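PDB 6UEH: Cow rumen GH26 endo-mannanase from Metagenome, which probably hydrolyses internal beta-1,4-mannosidic linkages in mannans such as galactomannan, as an endo-acting mannanase of glycoside hydrolase family 26. Local coordinates for residues 149-154 against 298-303; 294-299 against 304-309; 385-390 against 431-436; 436-441 against 468-473. All coordinates share one frame; numbering follows the deposited sequence.

Contact 1 of 4, residues 149-154 against 298-303; sequences KATKEA and RLQDEK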
# COMPACT_ATOMS: atom_id res chain seq x y z
N LYS A 149 -15.07 -9.08 19.33
CA LYS A 149 -14.54 -9.92 20.41
C LYS A 149 -13.02 -9.91 20.46
O LYS A 149 -12.42 -10.77 21.10
CB LYS A 149 -15.04 -11.36 20.25
CG LYS A 149 -16.54 -11.53 20.38
CD LYS A 149 -16.93 -12.98 20.16
CE LYS A 149 -18.43 -13.18 20.29
NZ LYS A 149 -18.82 -14.59 19.99
N ALA A 150 -12.41 -8.94 19.78
CA ALA A 150 -10.95 -8.82 19.74
C ALA A 150 -10.33 -8.93 21.13
O ALA A 150 -10.83 -8.32 22.08
CB ALA A 150 -10.55 -7.50 19.10
N THR A 151 -9.27 -9.72 21.26
CA THR A 151 -8.61 -9.90 22.54
C THR A 151 -8.00 -8.57 23.00
O THR A 151 -7.80 -7.67 22.19
CB THR A 151 -7.50 -10.97 22.48
OG1 THR A 151 -6.46 -10.53 21.60
CG2 THR A 151 -8.07 -12.29 21.99
N LYS A 152 -7.71 -8.46 24.29
CA LYS A 152 -7.17 -7.21 24.82
C LYS A 152 -5.78 -6.94 24.24
O LYS A 152 -5.42 -5.79 23.99
CB LYS A 152 -7.13 -7.22 26.35
CG LYS A 152 -6.29 -8.32 26.98
CD LYS A 152 -6.36 -8.25 28.50
CE LYS A 152 -5.37 -9.19 29.16
NZ LYS A 152 -5.63 -10.62 28.81
N GLU A 153 -5.01 -7.99 24.01
CA GLU A 153 -3.67 -7.84 23.45
C GLU A 153 -3.73 -7.30 22.03
O GLU A 153 -2.93 -6.45 21.65
CB GLU A 153 -2.91 -9.17 23.48
CG GLU A 153 -2.55 -9.67 24.87
CD GLU A 153 -3.72 -10.34 25.57
OE1 GLU A 153 -4.71 -10.70 24.89
OE2 GLU A 153 -3.65 -10.52 26.81
N ALA A 154 -4.68 -7.80 21.24
CA ALA A 154 -4.85 -7.35 19.86
C ALA A 154 -5.26 -5.88 19.79
O ALA A 154 -4.70 -5.11 19.01
CB ALA A 154 -5.87 -8.22 19.14
N ARG A 298 -2.80 -21.55 19.24
CA ARG A 298 -1.66 -21.63 20.15
C ARG A 298 -1.21 -20.21 20.53
O ARG A 298 -0.91 -19.93 21.69
CB ARG A 298 -0.51 -22.41 19.52
CG ARG A 298 -0.83 -23.86 19.18
CD ARG A 298 0.34 -24.50 18.43
NE ARG A 298 1.53 -24.58 19.27
CZ ARG A 298 2.77 -24.67 18.80
NH1 ARG A 298 2.97 -24.67 17.49
NH2 ARG A 298 3.80 -24.74 19.62
N LEU A 299 -1.16 -19.33 19.54
CA LEU A 299 -0.83 -17.93 19.77
C LEU A 299 -1.85 -17.29 20.70
O LEU A 299 -1.48 -16.61 21.66
CB LEU A 299 -0.76 -17.15 18.46
CG LEU A 299 0.36 -17.53 17.49
CD1 LEU A 299 0.36 -16.61 16.28
CD2 LEU A 299 1.71 -17.50 18.19
N GLN A 300 -3.13 -17.52 20.43
CA GLN A 300 -4.19 -16.96 21.27
C GLN A 300 -4.11 -17.51 22.69
O GLN A 300 -4.30 -16.77 23.66
CB GLN A 300 -5.57 -17.23 20.67
CG GLN A 300 -6.72 -16.65 21.50
CD GLN A 300 -8.01 -16.51 20.71
OE1 GLN A 300 -8.26 -15.49 20.07
NE2 GLN A 300 -8.85 -17.54 20.77
N ASP A 301 -3.80 -18.80 22.81
CA ASP A 301 -3.62 -19.43 24.11
C ASP A 301 -2.54 -18.74 24.93
O ASP A 301 -2.68 -18.59 26.15
CB ASP A 301 -3.27 -20.91 23.95
CG ASP A 301 -4.45 -21.76 23.54
OD1 ASP A 301 -5.60 -21.34 23.77
OD2 ASP A 301 -4.23 -22.87 23.01
N GLU A 302 -1.47 -18.33 24.27
CA GLU A 302 -0.35 -17.69 24.94
C GLU A 302 -0.46 -16.16 24.88
O GLU A 302 0.51 -15.45 25.11
CB GLU A 302 0.98 -18.14 24.34
CG GLU A 302 1.15 -19.66 24.29
CD GLU A 302 1.39 -20.28 25.66
OE1 GLU A 302 1.68 -19.53 26.61
OE2 GLU A 302 1.30 -21.53 25.77
N LYS A 303 -1.66 -15.68 24.55
CA LYS A 303 -1.98 -14.26 24.53
C LYS A 303 -1.07 -13.47 23.59
O LYS A 303 -0.58 -12.39 23.94
CB LYS A 303 -1.91 -13.67 25.94
CG LYS A 303 -2.90 -14.29 26.91
CD LYS A 303 -2.84 -13.63 28.28
CE LYS A 303 -3.90 -14.19 29.20
NZ LYS A 303 -5.27 -14.04 28.62

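Contact 2 of 4, residues 294-299 against 304-309; sequences EQLQRL and VPLIFR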
# COMPACT_ATOMS: atom_id res chain seq x y z
N GLU A 294 -5.19 -24.02 13.96
CA GLU A 294 -4.55 -24.77 15.03
C GLU A 294 -3.33 -24.01 15.56
O GLU A 294 -3.10 -23.95 16.76
CB GLU A 294 -4.14 -26.16 14.53
CG GLU A 294 -3.46 -27.03 15.57
CD GLU A 294 -3.14 -28.42 15.05
OE1 GLU A 294 -2.49 -29.20 15.78
OE2 GLU A 294 -3.54 -28.74 13.91
N GLN A 295 -2.56 -23.42 14.65
CA GLN A 295 -1.39 -22.66 15.04
C GLN A 295 -1.76 -21.30 15.63
O GLN A 295 -1.16 -20.85 16.61
CB GLN A 295 -0.46 -22.48 13.84
CG GLN A 295 0.08 -23.79 13.30
CD GLN A 295 0.70 -24.64 14.40
OE1 GLN A 295 1.49 -24.14 15.20
NE2 GLN A 295 0.35 -25.92 14.43
N LEU A 296 -2.76 -20.65 15.04
CA LEU A 296 -3.22 -19.35 15.52
C LEU A 296 -3.83 -19.46 16.92
O LEU A 296 -3.75 -18.51 17.71
CB LEU A 296 -4.23 -18.75 14.55
CG LEU A 296 -3.66 -18.43 13.16
CD1 LEU A 296 -4.73 -17.83 12.26
CD2 LEU A 296 -2.47 -17.49 13.29
N GLN A 297 -4.42 -20.61 17.21
CA GLN A 297 -5.01 -20.86 18.52
C GLN A 297 -3.93 -20.94 19.59
O GLN A 297 -4.12 -20.46 20.71
CB GLN A 297 -5.84 -22.14 18.51
CG GLN A 297 -6.49 -22.47 19.84
CD GLN A 297 -7.53 -21.45 20.25
OE1 GLN A 297 -8.43 -21.12 19.47
NE2 GLN A 297 -7.41 -20.93 21.47
N ARG A 298 -2.80 -21.55 19.24
CA ARG A 298 -1.66 -21.63 20.15
C ARG A 298 -1.21 -20.21 20.53
O ARG A 298 -0.91 -19.93 21.69
CB ARG A 298 -0.51 -22.41 19.52
CG ARG A 298 -0.83 -23.86 19.18
CD ARG A 298 0.34 -24.50 18.43
NE ARG A 298 1.53 -24.58 19.27
CZ ARG A 298 2.77 -24.67 18.80
NH1 ARG A 298 2.97 -24.67 17.49
NH2 ARG A 298 3.80 -24.74 19.62
N LEU A 299 -1.16 -19.33 19.54
CA LEU A 299 -0.83 -17.93 19.77
C LEU A 299 -1.85 -17.29 20.70
O LEU A 299 -1.48 -16.61 21.66
CB LEU A 299 -0.76 -17.15 18.46
CG LEU A 299 0.36 -17.53 17.49
CD1 LEU A 299 0.36 -16.61 16.28
CD2 LEU A 299 1.71 -17.50 18.19
N VAL A 304 -0.85 -14.01 22.40
CA VAL A 304 -0.01 -13.35 21.40
C VAL A 304 -0.86 -12.81 20.26
O VAL A 304 -1.50 -13.57 19.54
CB VAL A 304 1.05 -14.31 20.82
CG1 VAL A 304 1.83 -13.62 19.72
CG2 VAL A 304 1.98 -14.80 21.92
N PRO A 305 -0.86 -11.48 20.10
CA PRO A 305 -1.55 -10.82 18.99
C PRO A 305 -0.72 -10.92 17.71
O PRO A 305 0.50 -11.07 17.79
CB PRO A 305 -1.66 -9.37 19.46
CG PRO A 305 -0.46 -9.18 20.32
CD PRO A 305 -0.24 -10.50 21.01
N LEU A 306 -1.37 -10.84 16.56
CA LEU A 306 -0.69 -11.01 15.28
C LEU A 306 -1.29 -10.12 14.20
O LEU A 306 -2.51 -10.09 14.01
CB LEU A 306 -0.76 -12.48 14.84
CG LEU A 306 -0.11 -12.86 13.51
CD1 LEU A 306 1.41 -12.74 13.60
CD2 LEU A 306 -0.53 -14.27 13.10
N ILE A 307 -0.44 -9.38 13.49
CA ILE A 307 -0.88 -8.69 12.28
C ILE A 307 -0.96 -9.74 11.17
O ILE A 307 0.05 -10.07 10.54
CB ILE A 307 0.06 -7.54 11.89
CG1 ILE A 307 0.21 -6.56 13.05
CG2 ILE A 307 -0.46 -6.83 10.64
CD1 ILE A 307 1.27 -5.49 12.83
N PHE A 308 -2.16 -10.26 10.96
CA PHE A 308 -2.36 -11.39 10.05
C PHE A 308 -2.71 -10.90 8.65
O PHE A 308 -3.70 -10.19 8.45
CB PHE A 308 -3.47 -12.30 10.60
CG PHE A 308 -3.62 -13.59 9.85
CD1 PHE A 308 -2.51 -14.33 9.47
CD2 PHE A 308 -4.88 -14.08 9.55
CE1 PHE A 308 -2.65 -15.52 8.79
CE2 PHE A 308 -5.03 -15.28 8.86
CZ PHE A 308 -3.91 -16.00 8.48
N ARG A 309 -1.88 -11.28 7.68
CA ARG A 309 -2.04 -10.82 6.30
C ARG A 309 -2.24 -12.00 5.34
O ARG A 309 -1.36 -12.33 4.55
CB ARG A 309 -0.82 -9.98 5.88
CG ARG A 309 -0.97 -9.24 4.56
CD ARG A 309 0.20 -8.29 4.34
NE ARG A 309 1.49 -8.98 4.38
CZ ARG A 309 2.21 -9.28 3.30
NH1 ARG A 309 1.78 -8.94 2.10
NH2 ARG A 309 3.37 -9.91 3.44

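Contact 3 of 4, residues 385-390 against 431-436; sequences YDKYNT and SIPGVD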
# COMPACT_ATOMS: atom_id res chain seq x y z
N TYR A 385 0.54 -2.36 1.51
CA TYR A 385 0.98 -2.20 0.14
C TYR A 385 2.34 -2.86 -0.04
O TYR A 385 3.27 -2.61 0.74
CB TYR A 385 1.06 -0.72 -0.26
CG TYR A 385 1.38 -0.54 -1.73
CD1 TYR A 385 0.42 -0.78 -2.70
CD2 TYR A 385 2.65 -0.15 -2.14
CE1 TYR A 385 0.71 -0.64 -4.05
CE2 TYR A 385 2.95 -0.00 -3.49
CZ TYR A 385 1.97 -0.25 -4.43
OH TYR A 385 2.25 -0.11 -5.78
N ASP A 386 2.45 -3.73 -1.04
CA ASP A 386 3.71 -4.41 -1.31
C ASP A 386 4.44 -3.69 -2.44
O ASP A 386 4.06 -3.79 -3.61
CB ASP A 386 3.45 -5.87 -1.65
CG ASP A 386 2.99 -6.67 -0.44
OD1 ASP A 386 2.64 -6.05 0.59
OD2 ASP A 386 2.98 -7.91 -0.52
N LYS A 387 5.48 -2.96 -2.07
CA LYS A 387 6.16 -2.04 -2.99
C LYS A 387 7.47 -2.61 -3.52
O LYS A 387 8.50 -2.54 -2.86
CB LYS A 387 6.43 -0.71 -2.30
CG LYS A 387 7.12 0.32 -3.19
CD LYS A 387 7.84 1.36 -2.36
CE LYS A 387 8.95 0.74 -1.53
NZ LYS A 387 9.97 0.07 -2.40
N TYR A 388 7.42 -3.15 -4.73
CA TYR A 388 8.63 -3.61 -5.40
C TYR A 388 8.88 -2.74 -6.63
O TYR A 388 8.32 -2.99 -7.69
CB TYR A 388 8.51 -5.08 -5.78
CG TYR A 388 8.51 -6.01 -4.58
CD1 TYR A 388 9.70 -6.48 -4.05
CD2 TYR A 388 7.32 -6.41 -3.99
CE1 TYR A 388 9.71 -7.33 -2.96
CE2 TYR A 388 7.32 -7.26 -2.89
CZ TYR A 388 8.52 -7.72 -2.38
OH TYR A 388 8.54 -8.56 -1.29
N ASN A 389 9.71 -1.72 -6.47
CA ASN A 389 9.91 -0.74 -7.53
C ASN A 389 11.37 -0.55 -7.94
O ASN A 389 11.74 0.52 -8.41
CB ASN A 389 9.31 0.61 -7.11
CG ASN A 389 9.86 1.12 -5.79
OD1 ASN A 389 10.72 0.49 -5.17
ND2 ASN A 389 9.37 2.27 -5.36
N THR A 390 12.20 -1.58 -7.76
CA THR A 390 13.59 -1.49 -8.20
C THR A 390 13.76 -2.03 -9.61
O THR A 390 14.74 -1.73 -10.29
CB THR A 390 14.54 -2.26 -7.27
OG1 THR A 390 14.13 -3.63 -7.19
CG2 THR A 390 14.54 -1.64 -5.88
N SER A 431 13.34 -2.05 -1.89
CA SER A 431 13.95 -0.88 -1.27
C SER A 431 13.05 -0.27 -0.20
O SER A 431 11.86 -0.09 -0.41
CB SER A 431 14.29 0.18 -2.32
OG SER A 431 15.34 -0.25 -3.17
N ILE A 432 13.64 0.05 0.95
CA ILE A 432 12.98 0.92 1.92
C ILE A 432 13.11 2.35 1.41
O ILE A 432 14.21 2.76 1.04
CB ILE A 432 13.60 0.81 3.32
CG1 ILE A 432 13.62 -0.64 3.80
CG2 ILE A 432 12.85 1.70 4.31
CD1 ILE A 432 14.52 -0.86 4.99
N PRO A 433 12.00 3.11 1.39
CA PRO A 433 12.08 4.50 0.95
C PRO A 433 13.08 5.31 1.77
O PRO A 433 13.36 4.96 2.93
CB PRO A 433 10.66 5.02 1.15
CG PRO A 433 9.80 3.81 1.07
CD PRO A 433 10.62 2.70 1.67
N GLY A 434 13.63 6.37 1.18
CA GLY A 434 14.53 7.26 1.89
C GLY A 434 13.78 7.95 3.02
O GLY A 434 12.66 8.41 2.83
N VAL A 435 14.40 8.00 4.19
CA VAL A 435 13.73 8.52 5.37
C VAL A 435 13.41 10.01 5.21
O VAL A 435 12.40 10.49 5.71
CB VAL A 435 14.57 8.28 6.65
CG1 VAL A 435 15.85 9.12 6.65
CG2 VAL A 435 13.74 8.56 7.89
N ASP A 436 14.26 10.73 4.48
CA ASP A 436 14.02 12.15 4.23
C ASP A 436 12.82 12.34 3.32
O ASP A 436 12.03 13.27 3.51
CB ASP A 436 15.27 12.80 3.62
CG ASP A 436 16.44 12.84 4.58
OD1 ASP A 436 16.21 13.00 5.80
OD2 ASP A 436 17.59 12.70 4.12

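Contact 4 of 4, residues 436-441 against 468-473; sequences DNLIIE and KEIYTS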
# COMPACT_ATOMS: atom_id res chain seq x y z
N ASP A 436 14.26 10.73 4.48
CA ASP A 436 14.02 12.15 4.23
C ASP A 436 12.82 12.34 3.32
O ASP A 436 12.03 13.27 3.51
CB ASP A 436 15.27 12.80 3.62
CG ASP A 436 16.44 12.84 4.58
OD1 ASP A 436 16.21 13.00 5.80
OD2 ASP A 436 17.59 12.70 4.12
N ASN A 437 12.67 11.46 2.33
CA ASN A 437 11.52 11.52 1.44
C ASN A 437 10.22 11.25 2.18
O ASN A 437 9.20 11.89 1.91
CB ASN A 437 11.68 10.54 0.28
CG ASN A 437 12.77 10.95 -0.69
OD1 ASN A 437 13.07 12.14 -0.84
ND2 ASN A 437 13.37 9.97 -1.37
N LEU A 438 10.26 10.31 3.12
CA LEU A 438 9.09 9.97 3.93
C LEU A 438 8.63 11.16 4.77
O LEU A 438 7.44 11.44 4.87
CB LEU A 438 9.39 8.77 4.84
CG LEU A 438 9.63 7.42 4.17
CD1 LEU A 438 10.01 6.38 5.21
CD2 LEU A 438 8.40 6.98 3.39
N ILE A 439 9.59 11.84 5.38
CA ILE A 439 9.30 12.94 6.29
C ILE A 439 8.82 14.19 5.54
O ILE A 439 7.79 14.77 5.87
CB ILE A 439 10.53 13.29 7.15
CG1 ILE A 439 10.90 12.09 8.03
CG2 ILE A 439 10.25 14.52 8.00
CD1 ILE A 439 12.22 12.25 8.76
N ILE A 440 9.58 14.58 4.52
CA ILE A 440 9.27 15.78 3.75
C ILE A 440 7.92 15.66 3.04
O ILE A 440 7.13 16.60 3.02
CB ILE A 440 10.37 16.08 2.71
CG1 ILE A 440 11.68 16.42 3.42
CG2 ILE A 440 9.95 17.22 1.79
CD1 ILE A 440 12.88 16.50 2.50
N GLU A 441 7.64 14.49 2.48
CA GLU A 441 6.44 14.32 1.67
C GLU A 441 5.25 13.82 2.48
O GLU A 441 4.15 13.66 1.94
CB GLU A 441 6.72 13.37 0.51
CG GLU A 441 7.83 13.87 -0.41
CD GLU A 441 8.03 12.99 -1.63
OE1 GLU A 441 7.10 12.23 -1.98
OE2 GLU A 441 9.12 13.06 -2.24
N LYS A 468 21.42 2.43 7.73
CA LYS A 468 21.89 3.03 8.98
C LYS A 468 21.17 4.35 9.25
O LYS A 468 20.82 4.65 10.39
CB LYS A 468 23.40 3.25 8.93
CG LYS A 468 24.20 1.96 8.89
CD LYS A 468 25.70 2.22 9.00
CE LYS A 468 26.20 3.05 7.84
NZ LYS A 468 27.68 3.26 7.90
N GLU A 469 20.94 5.12 8.20
CA GLU A 469 20.31 6.43 8.36
C GLU A 469 18.87 6.31 8.86
O GLU A 469 18.48 7.02 9.78
CB GLU A 469 20.35 7.22 7.05
CG GLU A 469 19.79 8.63 7.20
CD GLU A 469 20.10 9.52 6.01
OE1 GLU A 469 20.65 9.02 5.01
OE2 GLU A 469 19.78 10.72 6.09
N ILE A 470 18.08 5.43 8.25
CA ILE A 470 16.68 5.33 8.66
C ILE A 470 16.55 4.58 9.98
O ILE A 470 15.74 4.97 10.83
CB ILE A 470 15.80 4.66 7.57
CG1 ILE A 470 14.32 4.73 7.98
CG2 ILE A 470 16.23 3.22 7.29
CD1 ILE A 470 13.36 4.46 6.84
N TYR A 471 17.35 3.54 10.20
CA TYR A 471 17.24 2.76 11.43
C TYR A 471 17.67 3.56 12.66
O TYR A 471 17.20 3.28 13.77
CB TYR A 471 18.06 1.48 11.32
CG TYR A 471 17.23 0.27 10.96
CD1 TYR A 471 16.59 -0.47 11.94
CD2 TYR A 471 17.08 -0.13 9.64
CE1 TYR A 471 15.82 -1.58 11.62
CE2 TYR A 471 16.31 -1.24 9.30
CZ TYR A 471 15.68 -1.96 10.30
OH TYR A 471 14.92 -3.06 9.99
N THR A 472 18.54 4.54 12.49
CA THR A 472 18.97 5.37 13.61
C THR A 472 18.25 6.72 13.62
O THR A 472 18.60 7.61 14.39
CB THR A 472 20.49 5.62 13.60
OG1 THR A 472 20.84 6.45 12.49
CG2 THR A 472 21.24 4.30 13.52
N SER A 473 17.24 6.85 12.76
CA SER A 473 16.46 8.08 12.68
C SER A 473 15.41 8.15 13.79
O SER A 473 14.85 7.13 14.19
CB SER A 473 15.77 8.18 11.32
OG SER A 473 14.87 9.27 11.28

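Contact 1 of 4, residues 149-154 against 298-303
E153 lies obliquely across K303 at the surface, meeting it through its CG and its carboxylate. The close-fitting half of the contact is aliphatic and backbone in nature: E153 CG rests against K303 O at 3.5 Å, and the carboxylate oxygen E153 OE2 lies 3.5 Å from K303 CD, so the charged end runs over the methylenes of the lysine instead of meeting its ammonium group. A bend at chi2 (80°) folds the glutamate back to bring this about. On the same helical turn, K152 NZ binds E153 OE2 at 2.8 Å, a salt bridge made on the syn side of the carboxylate and 22° out of its plane. The 298-303 side is the C-terminal end of helix 280-301, closed by a Schellman motif in which K303, with positive phi, is the C-prime residue; the other side is the start of helix 152-164, where T151 is the N-cap and its OG1 accepts from A154 N at 3.3 Å. Two helix ends of the glycoside hydrolase domain thus abut. The methyl T151 CG2 makes a looser touch, 3.7 Å from Q300 OE1, an oxygen already bonded to H355 N. Toward solvent the contact turns unfavourable: K152 NZ and K303 NZ stand 3.4 Å apart, two like charges whose repulsion E153, with OE2 4.3 Å from K303 NZ, may partly offset. Were E153 replaced by an alanine, K152 NZ would probably lose its salt-bridge partner, both ammonium groups a nearby negative charge, and a gap would open beside the K303 methylenes.

Contact 2 of 4, residues 294-299 against 304-309
This is a buried helix-on-strand contact within the glycoside hydrolase domain, in which L296 and L299 of helix 280-301 pack on L306 and F308 of the strand that follows almost at once. The segment axes are nearly antiparallel, at 162°, and approach to 11.5 Å, a spacing bridged by side chains. L306 CD2 touches both helix leucines, 3.8 Å from L296 CD2 and 4.0 Å from L299 CD1; the L296 and L306 side chains cross at about a right angle. With CG anti to its backbone nitrogen (chi1 179°), L306 extends this methyl to both. The pair forms one alpha-to-beta step of the TIM barrel, with strand 306-309 in the parallel sheet between strands 234-238 and 357-362 and the helix outside it. Farther along the strand, L296 CD1 sits over one face of the F308 ring, offset toward the rim. Near the turn the backbone takes over: V304 N donates to L299 O at 2.8 Å, the outer bond of the Schellman motif that ends the helix, while the CB atoms of L299 and V304 pack at 4.1 Å. Around these residues, L299 also touches V224 of helix 220-230, and L296 touches L357 of the neighbouring strand.

Contact 3 of 4, residues 385-390 against 431-436
The backbones of T390 and S431 run no closer than 7.0 Å between CA atoms, K387 closing strand 382-387 while S431 to P433 form an extended loop that reaches helix 435-441 through G434, its N-cap. Side chains cross this distance, above all K387. Its ammonium group donates to the backbone oxygen of S431, NZ to O 2.7 Å, within the carbonyl plane and on a lone pair. The same nitrogen returns to its own segment, where K387 NZ gives a bond of 2.9 Å to N389 OD1, this time from above the amide plane. Successive bends at chi3 and chi4 (63° and 60°) curl the chain so that NZ reaches both oxygens. A long, weak ion pair with D430 adds to the surroundings of this buried charge. The curl also lays K387 CE against P433, 4.1 Å from its CD, the two side chains running antiparallel where they pass. At the other end of the contact T390 CG2 sits close to S431 OG, at 3.1 Å; that hydroxyl is hydrogen-bonded to N461 and N403, and T390 OG1 to D430. A methionine in place of K387 would probably leave S431 O and N389 OD1 without their shared donor and set the loop freer to shift. K387 points toward the loop after strand 423-429, which pairs in parallel with strand 382-387. The contact therefore joins the end of strand 382-387, and the loop after it, to the loop after the adjacent strand at the C-terminal rim of a TIM barrel, the rim that in this fold carries the active site.

Contact 4 of 4, residues 436-441 against 468-473
L438 and I470 form the apolar part of this contact, their terminal methyls meeting at 4.2 Å between L438 CD1 and I470 CD1, with the two side chains crossing at about a right angle. I470 has CG1 anti to its backbone nitrogen (chi1 -174°), which carries CD1 out to the leucine. Beside this buried pair, at the exposed surface, two acids face each other: D436 OD2 and E469 OE2 are 3.5 Å apart, with their carboxylate planes turned by 77°. Such a pair of like charges adds no attraction and may raise the proton affinity of one or both groups. One shell out, backbone bonds set the helical turns that present these residues; I440 N donates to D436 O at 3.0 Å. At the end of the other helix, K468 O takes two donors from opposite faces of its plane, T472 N at 3.1 Å and T472 OG1 at 2.8 Å, fixing the last turn behind E469 and I470. V435, just ahead of D436, touches E469 and I470 as well and widens the join. L438 also reaches I169 of strand 169-174, while on the far side of helix 464-471 Y471 packs on I192 and T196 of helix 187-196.

All four contacts belong to the glycoside hydrolase domain, but they differ in depth. Contact 2 is wholly buried and contact 3 largely so, contact 4 partly, and contact 1 lies at the surface. Contacts 1 and 2 share the end of helix 280-301: contact 1 uses Q300 and the K303 turn just past the helix, contact 2 the inward leucines; P305 packs on A154 where they meet. Contacts 3 and 4 share D436 and helix 435-441, with I432 and V435 packing on I470 between them. The two pairs are joined across the parallel sheet by the R309-D386 salt bridge. Buried polarity in contact 3 is met by hydrogen bonds, whereas contacts 1 and 4 tolerate like charges near solvent.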